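Local coordinates for protein arabinan endo-1,5-alpha-l-arabinosidase A (PDB 1GYH) that degrades plant cell-wall arabinan, cleaving alpha-1,5-linked arabinofuranosyl bonds to release almost exclusively arabinotriose, at residues Leu197-Tyr202 / Leu294-Glu299; Leu235-Arg240 / Gly246-Ile251. All coordinates share one frame; numbering follows the deposited sequence.

Contact 1: Leu197-Tyr202 / Leu294-Glu299; sequences LRKGDY and LHWDGE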
ATOM      1  N   LEU A 197       8.364   2.195  -6.906  1.00 14.15           N
ATOM      2  CA  LEU A 197       8.318   3.289  -7.898  1.00 13.35           C
ATOM      3  C   LEU A 197       9.557   3.235  -8.792  1.00 13.04           C
ATOM      4  O   LEU A 197      10.672   3.170  -8.318  1.00 13.25           O
ATOM      5  CB  LEU A 197       8.222   4.663  -7.218  1.00 13.71           C
ATOM      6  CG  LEU A 197       8.179   5.924  -8.154  1.00 13.24           C
ATOM      7  CD1 LEU A 197       6.815   6.105  -8.708  1.00 12.99           C
ATOM      8  CD2 LEU A 197       8.630   7.203  -7.392  1.00 13.82           C
ATOM      9  N   ARG A 198       9.342   3.265 -10.101  1.00 13.51           N
ATOM     10  CA  ARG A 198      10.436   3.400 -11.080  1.00 13.02           C
ATOM     11  C   ARG A 198      10.811   4.849 -11.175  1.00 13.47           C
ATOM     12  O   ARG A 198       9.953   5.683 -11.400  1.00 13.80           O
ATOM     13  CB  ARG A 198       9.977   2.900 -12.455  1.00 13.43           C
ATOM     14  CG  ARG A 198      11.076   2.942 -13.545  1.00 14.04           C
ATOM     15  CD  ARG A 198      12.284   2.073 -13.270  1.00 16.19           C
ATOM     16  NE  ARG A 198      13.230   2.249 -14.383  1.00 17.08           N
ATOM     17  CZ  ARG A 198      13.066   1.714 -15.569  1.00 21.01           C
ATOM     18  NH1 ARG A 198      12.051   0.880 -15.787  1.00 23.77           N
ATOM     19  NH2 ARG A 198      13.924   1.998 -16.552  1.00 21.92           N
ATOM     20  N   LYS A 199      12.095   5.151 -10.993  1.00 14.91           N
ATOM     21  CA  LYS A 199      12.648   6.517 -11.207  1.00 14.77           C
ATOM     22  C   LYS A 199      14.073   6.441 -11.779  1.00 14.45           C
ATOM     23  O   LYS A 199      14.981   5.842 -11.171  1.00 13.18           O
ATOM     24  CB  LYS A 199      12.604   7.295  -9.887  1.00 15.07           C
ATOM     25  CG  LYS A 199      13.314   8.672  -9.908  1.00 18.62           C
ATOM     26  CD  LYS A 199      12.437   9.761 -10.506  1.00 18.65           C
ATOM     27  CE  LYS A 199      13.197  11.097 -10.594  1.00 18.18           C
ATOM     28  NZ  LYS A 199      12.197  12.195 -10.885  1.00 17.71           N
ATOM     29  N   GLY A 200      14.288   7.073 -12.938  1.00 14.95           N
ATOM     30  CA  GLY A 200      15.571   6.962 -13.632  1.00 15.30           C
ATOM     31  C   GLY A 200      15.947   5.521 -13.937  1.00 14.96           C
ATOM     32  O   GLY A 200      15.153   4.770 -14.509  1.00 15.47           O
ATOM     33  N   ASP A 201      17.155   5.125 -13.564  1.00 15.49           N
ATOM     34  CA  ASP A 201      17.647   3.785 -13.861  1.00 15.94           C
ATOM     35  C   ASP A 201      17.327   2.727 -12.770  1.00 15.89           C
ATOM     36  O   ASP A 201      17.715   1.559 -12.907  1.00 16.63           O
ATOM     37  CB  ASP A 201      19.166   3.810 -14.083  1.00 17.34           C
ATOM     38  CG  ASP A 201      19.574   4.698 -15.250  1.00 19.06           C
ATOM     39  OD1 ASP A 201      18.809   4.807 -16.253  1.00 20.32           O
ATOM     40  OD2 ASP A 201      20.651   5.320 -15.230  1.00 22.94           O
ATOM     41  N   TYR A 202      16.592   3.112 -11.736  1.00 14.07           N
ATOM     42  CA  TYR A 202      16.320   2.216 -10.628  1.00 13.56           C
ATOM     43  C   TYR A 202      14.836   2.063 -10.308  1.00 13.58           C
ATOM     44  O   TYR A 202      14.019   2.967 -10.575  1.00 11.72           O
ATOM     45  CB  TYR A 202      16.992   2.733  -9.376  1.00 13.12           C
ATOM     46  CG  TYR A 202      18.485   2.624  -9.348  1.00 17.36           C
ATOM     47  CD1 TYR A 202      19.112   1.456  -8.949  1.00 17.50           C
ATOM     48  CD2 TYR A 202      19.285   3.717  -9.694  1.00 19.25           C
ATOM     49  CE1 TYR A 202      20.494   1.374  -8.902  1.00 19.84           C
ATOM     50  CE2 TYR A 202      20.676   3.638  -9.634  1.00 19.80           C
ATOM     51  CZ  TYR A 202      21.259   2.468  -9.250  1.00 19.81           C
ATOM     52  OH  TYR A 202      22.625   2.372  -9.194  1.00 21.71           O
ATOM     53  N   LEU A 294       8.311  14.824  -3.305  1.00 14.44           N
ATOM     54  CA  LEU A 294       9.375  13.853  -3.275  1.00 14.98           C
ATOM     55  C   LEU A 294      10.550  14.392  -4.113  1.00 15.27           C
ATOM     56  O   LEU A 294      10.424  14.544  -5.350  1.00 14.81           O
ATOM     57  CB  LEU A 294       8.863  12.516  -3.830  1.00 14.95           C
ATOM     58  CG  LEU A 294       9.687  11.228  -3.677  1.00 15.93           C
ATOM     59  CD1 LEU A 294      10.128  10.968  -2.255  1.00 15.26           C
ATOM     60  CD2 LEU A 294       8.813  10.045  -4.205  1.00 17.15           C
ATOM     61  N   HIS A 295      11.671  14.638  -3.441  1.00 14.47           N
ATOM     62  CA  HIS A 295      12.937  15.108  -4.083  1.00 15.41           C
ATOM     63  C   HIS A 295      13.983  13.978  -4.173  1.00 15.48           C
ATOM     64  O   HIS A 295      13.774  12.894  -3.630  1.00 15.43           O
ATOM     65  CB  HIS A 295      13.539  16.306  -3.313  1.00 15.85           C
ATOM     66  CG  HIS A 295      12.562  17.412  -3.102  1.00 19.11           C
ATOM     67  ND1 HIS A 295      11.808  17.527  -1.950  1.00 23.30           N
ATOM     68  CD2 HIS A 295      12.135  18.389  -3.933  1.00 20.07           C
ATOM     69  CE1 HIS A 295      10.987  18.554  -2.072  1.00 20.91           C
ATOM     70  NE2 HIS A 295      11.158  19.089  -3.269  1.00 23.21           N
ATOM     71  N   TRP A 296      15.087  14.235  -4.886  1.00 14.43           N
ATOM     72  CA  TRP A 296      16.170  13.254  -5.081  1.00 14.40           C
ATOM     73  C   TRP A 296      17.510  13.925  -4.868  1.00 14.67           C
ATOM     74  O   TRP A 296      17.770  14.981  -5.438  1.00 15.21           O
ATOM     75  CB  TRP A 296      16.071  12.587  -6.480  1.00 14.50           C
ATOM     76  CG  TRP A 296      14.682  12.060  -6.738  1.00 15.23           C
ATOM     77  CD1 TRP A 296      13.618  12.788  -7.148  1.00 16.07           C
ATOM     78  CD2 TRP A 296      14.187  10.736  -6.482  1.00 14.72           C
ATOM     79  NE1 TRP A 296      12.490  12.004  -7.197  1.00 16.12           N
ATOM     80  CE2 TRP A 296      12.809  10.741  -6.782  1.00 15.23           C
ATOM     81  CE3 TRP A 296      14.765   9.544  -6.014  1.00 15.41           C
ATOM     82  CZ2 TRP A 296      12.016   9.611  -6.679  1.00 16.27           C
ATOM     83  CZ3 TRP A 296      13.970   8.424  -5.892  1.00 15.92           C
ATOM     84  CH2 TRP A 296      12.613   8.464  -6.219  1.00 17.35           C
ATOM     85  N   ASP A 297      18.360  13.321  -4.036  1.00 14.13           N
ATOM     86  CA  ASP A 297      19.628  13.910  -3.648  1.00 14.13           C
ATOM     87  C   ASP A 297      20.744  13.567  -4.634  1.00 13.86           C
ATOM     88  O   ASP A 297      20.521  12.855  -5.598  1.00 13.95           O
ATOM     89  CB  ASP A 297      20.020  13.564  -2.176  1.00 14.59           C
ATOM     90  CG  ASP A 297      20.397  12.076  -1.935  1.00 14.91           C
ATOM     91  OD1 ASP A 297      20.711  11.287  -2.883  1.00 12.91           O
ATOM     92  OD2 ASP A 297      20.409  11.623  -0.740  1.00 14.97           O
ATOM     93  N   GLY A 298      21.923  14.113  -4.365  1.00 13.86           N
ATOM     94  CA  GLY A 298      23.127  13.967  -5.197  1.00 13.46           C
ATOM     95  C   GLY A 298      23.660  12.557  -5.356  1.00 13.14           C
ATOM     96  O   GLY A 298      24.425  12.290  -6.279  1.00 11.96           O
ATOM     97  N   GLU A 299      23.234  11.644  -4.469  1.00 12.78           N
ATOM     98  CA  GLU A 299      23.591  10.223  -4.553  1.00 12.30           C
ATOM     99  C   GLU A 299      22.477   9.326  -5.131  1.00 11.84           C
ATOM    100  O   GLU A 299      22.616   8.104  -5.156  1.00 11.01           O
ATOM    101  CB  GLU A 299      24.032   9.710  -3.169  1.00 12.88           C
ATOM    102  CG  GLU A 299      25.301  10.353  -2.617  1.00 14.78           C
ATOM    103  CD  GLU A 299      25.137  11.798  -2.157  1.00 17.49           C
ATOM    104  OE1 GLU A 299      24.133  12.113  -1.490  1.00 18.36           O
ATOM    105  OE2 GLU A 299      26.032  12.645  -2.447  1.00 19.89           O
TER
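Lys199 lays its aliphatic chain across one face of the Trp296 indole, and this contact joins two neighbouring blades of the five-bladed beta-propeller: strand 191-199 belongs to one blade, strand 286-296 to the next. The backbones stay well apart, with 9.8 Å between the CA atoms of Lys199 and Trp296, so side chains alone bridge the gap. CG of Lys199 sits 3.7 Å from the centroid of the six-membered ring of Trp296 and 14° off the ring normal, a CH-pi contact over the face. From there the chain runs on obliquely above the indole toward the pyrrole part, where Lys199 CE comes to 3.6 Å from Trp296 NE1. A bend at chi2 (82°) in the lysine directs this path, and the methylenes cover the indole while the chain brings NZ to the pyrrole part, beside NE1. Tryptophan suits the site by offering a broad face to these methylenes and an N-H to Asp272.

Leu197, two residues before Lys199 and on the same side of its strand, meets the indole differently. Its CD2 touches the ring at the edge, near the plane, 4.2 Å from Trp296 CZ2, and the same methyl packs 4.3 Å from CD2 of Leu294. These buried leucines extend the apolar contact beside the ring, while Tyr204 meets the Trp296 ring edge-to-face.

The polar ends converge on Asp272, whose OD2 forms a salt bridge with Lys199 NZ and accepts a hydrogen bond from Trp296 NE1. One carboxylate oxygen thus holds the neighbouring amine and indole N-H, and the ammonium probably stabilises its negative charge, joining the blades by apolar and ionic forces together.

Contact 2: Leu235-Arg240 / Gly246-Ile251; sequences LDKTGR and GGSLLI
Asp236 has its CG between its backbone N and carbonyl carbon (chi1 74°), which turns the carboxylate back over the type I beta turn of Asp236-Gly239 and also toward Gly247; Ser248 OG, lying anti to its carbonyl carbon (chi1 -66°), reaches the backbone of Lys237. The motif is an Asx turn, and it fixes a surface loop against the start of strand 248-251, the last strand of its propeller blade.

The carboxylate divides its work. OD1 holds the turn together, accepting from Thr238 N, Thr238 OG1 and Arg240 N; the hydroxyl arrives on the syn side, the two amides from above the carboxylate plane. OD2 takes the N-H of Gly247, just before strand 248-251, at 2.9 Å and on its anti side. Aspartate suits this place because its short side chain offers both oxygens to nearby amides.

At Gly246 a CB would run into Arg240 O, so glycine allows the close approach. Lys237 extends alongside Ser248, and a water accepts from Lys237 NZ and donates to Leu249 O. Ser248 OG receives the Lys237 amide at 3.0 Å, with an N-H...O angle of 165°.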
ATOM      1  N   LEU A 235      18.954  -2.725  -2.477  1.00 12.22           N
ATOM      2  CA  LEU A 235      20.010  -2.345  -1.574  1.00 11.94           C
ATOM      3  C   LEU A 235      19.749  -0.985  -0.958  1.00 12.55           C
ATOM      4  O   LEU A 235      19.173  -0.100  -1.585  1.00 12.90           O
ATOM      5  CB  LEU A 235      21.372  -2.304  -2.326  1.00 12.37           C
ATOM      6  CG  LEU A 235      21.829  -3.507  -3.128  1.00 12.64           C
ATOM      7  CD1 LEU A 235      23.269  -3.314  -3.636  1.00 15.75           C
ATOM      8  CD2 LEU A 235      21.704  -4.801  -2.308  1.00 14.32           C
ATOM      9  N   ASP A 236      20.241  -0.769   0.257  1.00 12.70           N
ATOM     10  CA  ASP A 236      20.093   0.528   0.912  1.00 13.44           C
ATOM     11  C   ASP A 236      21.355   1.412   0.648  1.00 13.61           C
ATOM     12  O   ASP A 236      22.219   1.014  -0.165  1.00 12.42           O
ATOM     13  CB  ASP A 236      19.685   0.358   2.405  1.00 12.60           C
ATOM     14  CG  ASP A 236      20.822  -0.108   3.304  1.00 15.64           C
ATOM     15  OD1 ASP A 236      22.049  -0.148   2.916  1.00 14.36           O
ATOM     16  OD2 ASP A 236      20.560  -0.446   4.477  1.00 15.71           O
ATOM     17  N   LYS A 237      21.434   2.584   1.285  1.00 13.48           N
ATOM     18  CA  LYS A 237      22.554   3.538   1.081  1.00 14.11           C
ATOM     19  C   LYS A 237      23.949   2.982   1.437  1.00 14.51           C
ATOM     20  O   LYS A 237      24.986   3.446   0.881  1.00 13.65           O
ATOM     21  CB  LYS A 237      22.335   4.864   1.829  1.00 13.22           C
ATOM     22  CG  LYS A 237      21.138   5.658   1.374  1.00 16.24           C
ATOM     23  CD  LYS A 237      20.888   6.859   2.258  1.00 15.29           C
ATOM     24  CE  LYS A 237      19.775   7.747   1.698  1.00 15.76           C
ATOM     25  NZ  LYS A 237      19.541   8.980   2.551  1.00 13.71           N
ATOM     26  N   THR A 238      23.987   1.988   2.333  1.00 13.88           N
ATOM     27  CA  THR A 238      25.212   1.354   2.746  1.00 13.64           C
ATOM     28  C   THR A 238      25.524   0.090   1.956  1.00 12.86           C
ATOM     29  O   THR A 238      26.535  -0.543   2.225  1.00 12.80           O
ATOM     30  CB  THR A 238      25.191   0.933   4.258  1.00 13.99           C
ATOM     31  OG1 THR A 238      24.224  -0.112   4.453  1.00 13.34           O
ATOM     32  CG2 THR A 238      24.730   2.039   5.147  1.00 15.91           C
ATOM     33  N   GLY A 239      24.674  -0.285   1.015  1.00 11.61           N
ATOM     34  CA  GLY A 239      24.880  -1.490   0.223  1.00 12.78           C
ATOM     35  C   GLY A 239      24.360  -2.779   0.839  1.00 12.61           C
ATOM     36  O   GLY A 239      24.747  -3.890   0.441  1.00 12.10           O
ATOM     37  N   ARG A 240      23.470  -2.620   1.818  1.00 13.12           N
ATOM     38  CA  ARG A 240      22.849  -3.768   2.478  1.00 13.61           C
ATOM     39  C   ARG A 240      21.524  -4.147   1.818  1.00 11.88           C
ATOM     40  O   ARG A 240      20.627  -3.297   1.655  1.00 11.92           O
ATOM     41  CB  ARG A 240      22.638  -3.474   3.975  1.00 13.32           C
ATOM     42  CG  ARG A 240      22.204  -4.687   4.804  0.50 16.91           C
ATOM     43  CD  ARG A 240      22.446  -4.478   6.308  0.50 21.02           C
ATOM     44  NE  ARG A 240      21.578  -5.313   7.127  0.50 24.08           N
ATOM     45  CZ  ARG A 240      21.180  -5.037   8.375  0.50 25.05           C
ATOM     46  NH1 ARG A 240      21.575  -3.937   8.999  0.50 25.20           N
ATOM     47  NH2 ARG A 240      20.375  -5.884   9.008  0.50 26.05           N
ATOM     48  N   GLY A 246      18.326  -4.768   5.392  1.00 15.42           N
ATOM     49  CA  GLY A 246      18.668  -3.430   4.897  1.00 15.24           C
ATOM     50  C   GLY A 246      17.467  -2.504   4.753  1.00 14.84           C
ATOM     51  O   GLY A 246      16.340  -2.964   4.630  1.00 15.04           O
ATOM     52  N   GLY A 247      17.727  -1.195   4.777  1.00 14.96           N
ATOM     53  CA  GLY A 247      16.723  -0.168   4.535  1.00 14.32           C
ATOM     54  C   GLY A 247      17.195   1.158   5.117  1.00 14.45           C
ATOM     55  O   GLY A 247      17.563   1.260   6.317  1.00 14.30           O
ATOM     56  N   SER A 248      17.174   2.205   4.284  1.00 13.78           N
ATOM     57  CA  SER A 248      17.560   3.538   4.721  1.00 13.34           C
ATOM     58  C   SER A 248      16.341   4.373   5.047  1.00 13.07           C
ATOM     59  O   SER A 248      15.355   4.379   4.317  1.00 12.51           O
ATOM     60  CB  SER A 248      18.390   4.262   3.637  1.00 13.57           C
ATOM     61  OG  SER A 248      19.642   3.601   3.446  1.00 12.77           O
ATOM     62  N   LEU A 249      16.461   5.127   6.133  1.00 13.38           N
ATOM     63  CA  LEU A 249      15.423   6.042   6.582  1.00 14.37           C
ATOM     64  C   LEU A 249      15.005   7.075   5.531  1.00 14.76           C
ATOM     65  O   LEU A 249      15.847   7.783   4.981  1.00 14.77           O
ATOM     66  CB  LEU A 249      15.834   6.748   7.882  1.00 14.72           C
ATOM     67  CG  LEU A 249      14.853   7.831   8.370  1.00 15.53           C
ATOM     68  CD1 LEU A 249      13.532   7.202   8.747  1.00 18.05           C
ATOM     69  CD2 LEU A 249      15.396   8.675   9.524  1.00 16.86           C
ATOM     70  N   LEU A 250      13.707   7.154   5.272  1.00 14.18           N
ATOM     71  CA  LEU A 250      13.126   8.228   4.450  1.00 14.54           C
ATOM     72  C   LEU A 250      12.451   9.320   5.281  1.00 14.41           C
ATOM     73  O   LEU A 250      12.722  10.516   5.120  1.00 12.96           O
ATOM     74  CB  LEU A 250      12.126   7.652   3.456  1.00 14.60           C
ATOM     75  CG  LEU A 250      11.400   8.685   2.573  1.00 15.62           C
ATOM     76  CD1 LEU A 250      12.443   9.453   1.718  1.00 16.01           C
ATOM     77  CD2 LEU A 250      10.386   8.046   1.701  1.00 16.40           C
ATOM     78  N   ILE A 251      11.544   8.914   6.171  1.00 13.34           N
ATOM     79  CA  ILE A 251      10.867   9.843   7.054  1.00 14.02           C
ATOM     80  C   ILE A 251      10.326   9.049   8.244  1.00 14.54           C
ATOM     81  O   ILE A 251       9.817   7.923   8.070  1.00 13.22           O
ATOM     82  CB  ILE A 251       9.719  10.592   6.341  1.00 14.02           C
ATOM     83  CG1 ILE A 251       9.056  11.640   7.249  1.00 13.98           C
ATOM     84  CG2 ILE A 251       8.698   9.605   5.634  1.00 16.55           C
ATOM     85  CD1 ILE A 251       8.128  12.656   6.469  1.00 13.43           C
TER
HETATM   86  O   HOH W   1      18.606   7.792   5.119  0.50 13.85           O
HETATM   87  O   HOH W   2      16.433   8.373   1.926  1.00 34.01           O

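How the contacts relate
Contacts 1 and 2 both reach the blade built from strands 191-199, 202-209, 221-227 and 248-251, but at its outermost strands: contact 1 joins strand 191-199 to the neighbouring blade, whereas contact 2 fastens a loop to strand 248-251 within the same blade. Along the chain, both segments of contact 2 fall between the two of contact 1. Their centres are 14 Å apart and their nearest atoms about 4 Å, without touching. Arg226 links the two neighbourhoods: its NH1 is hydrogen-bonded to Glu299 O, it makes a cation-pi contact with Tyr202, and its backbone is hydrogen-bonded with Leu235. Both contacts lie away from the active site, although Glu192, the probable proton donor, shares strand 191-199 with contact 1.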